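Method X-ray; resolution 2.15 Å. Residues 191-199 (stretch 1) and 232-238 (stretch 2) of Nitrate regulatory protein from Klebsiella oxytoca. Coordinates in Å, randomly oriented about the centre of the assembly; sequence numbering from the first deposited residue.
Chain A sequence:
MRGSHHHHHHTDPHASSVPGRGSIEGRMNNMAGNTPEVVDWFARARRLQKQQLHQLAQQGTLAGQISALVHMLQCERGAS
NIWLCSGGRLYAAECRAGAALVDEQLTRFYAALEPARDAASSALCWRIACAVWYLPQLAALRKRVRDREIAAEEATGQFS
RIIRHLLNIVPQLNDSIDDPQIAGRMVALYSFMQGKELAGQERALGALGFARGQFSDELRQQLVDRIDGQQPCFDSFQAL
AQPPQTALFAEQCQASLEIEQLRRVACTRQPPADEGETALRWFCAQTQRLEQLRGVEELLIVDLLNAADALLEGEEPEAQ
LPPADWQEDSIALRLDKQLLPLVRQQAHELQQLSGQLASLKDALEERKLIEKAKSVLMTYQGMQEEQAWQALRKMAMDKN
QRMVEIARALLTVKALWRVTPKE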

# COMPACT_ATOMS: atom_id res chain seq x y z
N SER A 191 6.97 5.28 -11.60
CA SER A 191 6.36 6.49 -11.05
C SER A 191 6.40 7.59 -12.09
O SER A 191 5.41 8.27 -12.32
CB SER A 191 7.10 6.97 -9.80
OG SER A 191 7.11 5.97 -8.80
N PHE A 192 7.55 7.76 -12.72
CA PHE A 192 7.72 8.80 -13.71
C PHE A 192 6.83 8.54 -14.93
O PHE A 192 6.17 9.45 -15.43
CB PHE A 192 9.20 8.89 -14.14
CG PHE A 192 9.51 10.06 -15.01
CD1 PHE A 192 9.29 10.00 -16.38
CD2 PHE A 192 10.01 11.24 -14.47
CE1 PHE A 192 9.57 11.08 -17.19
CE2 PHE A 192 10.29 12.32 -15.27
CZ PHE A 192 10.07 12.24 -16.63
N MET A 193 6.82 7.30 -15.41
CA MET A 193 6.03 6.94 -16.58
C MET A 193 4.56 7.24 -16.31
O MET A 193 3.82 7.70 -17.19
CB MET A 193 6.21 5.44 -16.92
CG MET A 193 7.50 5.08 -17.68
SD MET A 193 7.79 3.29 -17.85
CE MET A 193 6.60 2.89 -19.12
N GLN A 194 4.14 6.95 -15.09
CA GLN A 194 2.75 7.12 -14.69
C GLN A 194 2.37 8.61 -14.58
O GLN A 194 1.30 9.01 -15.01
CB GLN A 194 2.48 6.39 -13.38
CG GLN A 194 1.00 6.27 -13.04
CD GLN A 194 0.21 5.53 -14.11
OE1 GLN A 194 -0.59 6.14 -14.83
NE2 GLN A 194 0.43 4.23 -14.22
N GLY A 195 3.26 9.42 -14.02
CA GLY A 195 3.01 10.85 -13.97
C GLY A 195 2.88 11.43 -15.38
O GLY A 195 2.05 12.31 -15.63
N LYS A 196 3.71 10.92 -16.29
CA LYS A 196 3.77 11.39 -17.67
C LYS A 196 2.51 10.97 -18.40
O LYS A 196 1.99 11.71 -19.23
CB LYS A 196 5.01 10.80 -18.35
CG LYS A 196 5.17 11.11 -19.81
CD LYS A 196 6.57 10.68 -20.28
CE LYS A 196 6.73 10.76 -21.79
NZ LYS A 196 6.15 9.58 -22.49
N GLU A 197 2.02 9.77 -18.10
CA GLU A 197 0.76 9.32 -18.70
C GLU A 197 -0.41 10.23 -18.29
O GLU A 197 -1.26 10.59 -19.12
CB GLU A 197 0.46 7.87 -18.30
CG GLU A 197 -1.01 7.45 -18.52
CD GLU A 197 -1.50 7.65 -19.96
OE1 GLU A 197 -0.69 8.03 -20.84
OE2 GLU A 197 -2.71 7.44 -20.23
N LEU A 198 -0.45 10.58 -17.02
CA LEU A 198 -1.50 11.43 -16.48
C LEU A 198 -1.37 12.85 -17.01
O LEU A 198 -2.37 13.54 -17.18
CB LEU A 198 -1.46 11.43 -14.95
CG LEU A 198 -1.81 10.10 -14.26
CD1 LEU A 198 -1.92 10.27 -12.75
CD2 LEU A 198 -3.10 9.50 -14.79
N ALA A 199 -0.13 13.29 -17.26
CA ALA A 199 0.08 14.57 -17.94
C ALA A 199 -0.51 14.51 -19.35
O ALA A 199 -1.16 15.45 -19.81
CB ALA A 199 1.57 14.93 -17.99
N PRO A 232 1.57 12.76 -6.60
CA PRO A 232 2.17 11.58 -5.97
C PRO A 232 3.07 10.79 -6.92
O PRO A 232 4.03 10.17 -6.46
CB PRO A 232 0.94 10.75 -5.54
CG PRO A 232 -0.21 11.30 -6.37
CD PRO A 232 0.11 12.77 -6.43
N CYS A 233 2.80 10.81 -8.23
CA CYS A 233 3.67 10.13 -9.18
C CYS A 233 5.07 10.74 -9.21
O CYS A 233 6.07 10.02 -9.13
CB CYS A 233 3.06 10.14 -10.59
SG CYS A 233 1.52 9.21 -10.74
N PHE A 234 5.15 12.06 -9.36
CA PHE A 234 6.45 12.73 -9.46
C PHE A 234 7.14 12.89 -8.09
O PHE A 234 8.36 12.92 -8.02
CB PHE A 234 6.36 14.08 -10.21
CG PHE A 234 5.99 13.94 -11.68
CD1 PHE A 234 6.80 13.23 -12.56
CD2 PHE A 234 4.82 14.51 -12.18
CE1 PHE A 234 6.45 13.09 -13.91
CE2 PHE A 234 4.47 14.38 -13.54
CZ PHE A 234 5.28 13.67 -14.40
N ASP A 235 6.36 12.97 -7.02
CA ASP A 235 6.93 12.93 -5.68
C ASP A 235 7.59 11.59 -5.43
O ASP A 235 8.68 11.53 -4.89
CB ASP A 235 5.88 13.20 -4.60
CG ASP A 235 5.39 14.65 -4.60
OD1 ASP A 235 5.91 15.47 -5.40
OD2 ASP A 235 4.47 14.96 -3.81
N SER A 236 6.92 10.51 -5.81
CA SER A 236 7.53 9.20 -5.71
C SER A 236 8.81 9.11 -6.57
O SER A 236 9.84 8.61 -6.10
CB SER A 236 6.53 8.10 -6.07
OG SER A 236 7.20 6.86 -6.19
N PHE A 237 8.76 9.60 -7.80
CA PHE A 237 9.96 9.59 -8.66
C PHE A 237 11.13 10.32 -8.00
O PHE A 237 12.26 9.83 -8.01
CB PHE A 237 9.68 10.20 -10.05
CG PHE A 237 10.93 10.72 -10.73
CD1 PHE A 237 11.82 9.84 -11.33
CD2 PHE A 237 11.22 12.08 -10.74
CE1 PHE A 237 12.97 10.31 -11.94
CE2 PHE A 237 12.38 12.55 -11.35
CZ PHE A 237 13.25 11.67 -11.95
N GLN A 238 10.86 11.49 -7.41
CA GLN A 238 11.91 12.31 -6.82
C GLN A 238 12.49 11.67 -5.58
O GLN A 238 13.69 11.71 -5.37
CB GLN A 238 11.39 13.70 -6.50
CG GLN A 238 10.97 14.47 -7.74
CD GLN A 238 10.76 15.95 -7.47
OE1 GLN A 238 9.62 16.44 -7.48
NE2 GLN A 238 11.86 16.66 -7.23

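Two helical segments run side by side in nearly antiparallel fashion, their directions 154° apart and their axes closing to 7.8 Å. That spacing is close for a pair of helices, and the close approach is compatible with the glycine at the nearest point, where Gly195 CA and Cys233 CA are 4.9 Å apart, with no side chain on the glycine to hold them off. Each segment keeps its own i to i+4 backbone hydrogen bonds, so the contact between them is left to side chains and the backbone atoms they reach.

Stretch 2 opens with Pro232, at a kink where its nitrogen has no bond to the preceding turn; it does not touch the other helix. The contact begins at Cys233, a small knob seated among Ser191, Gln194, Gly195 and Leu198. Cys233 CB lies 3.5 Å from Gly195 CA, while Cys233 SG rests 3.8 Å from Gln194 CG and 4.1 Å from Leu198 CD1. The carbonyl of the same residue also takes part in the packing, with Cys233 O 3.3 Å from Ser191 CB, even as it accepts the helical bond from Phe237 N.

The CA-to-CB bond of Phe234 points sideways, but the end of the side chain comes nearer to stretch 1. One face covers Gly195, whose CA sits 4.1 Å from the centroid of the Phe234 ring in a CH-pi contact; Phe234 CZ reaches 3.4 Å from Gly195 C. Glycine is what makes room: an ideal CB on Gly195 would fall 2.7 Å from Phe234 CZ, a clash, and 3.2 Å from Cys233 CB, a tight fit. The edge of the Phe234 ring meets the face of Phe192, with planes at 78° and Phe234 CE1 4.1 Å from Phe192 CD2.

Asp235 points away into an exposed position, as a charged residue on the outer side of a helix can. Ser236 turns back toward the partner and supplies the one hydrogen bond across the contact, Ser236 OG donating to Ser191 OG at 2.8 Å. The bond pairs two small hydroxyls, and Ser191 OG is also hydrogen-bonded elsewhere in the structure.

Phe237 completes the aromatic chain. Its face receives the edge of Phe192, with Phe237 CD1 3.9 Å from Phe192 CD2 and the planes inclined at 68°. Phe192 thus offers a face to Phe234 and an edge to Phe237, linking three rings through two edge-to-face contacts. Gln238, exposed, lies beyond reach. The rules read simply: glycine for closeness, a small knob beside it, and aromatic rings packed edge to face, one of them lying over the glycine.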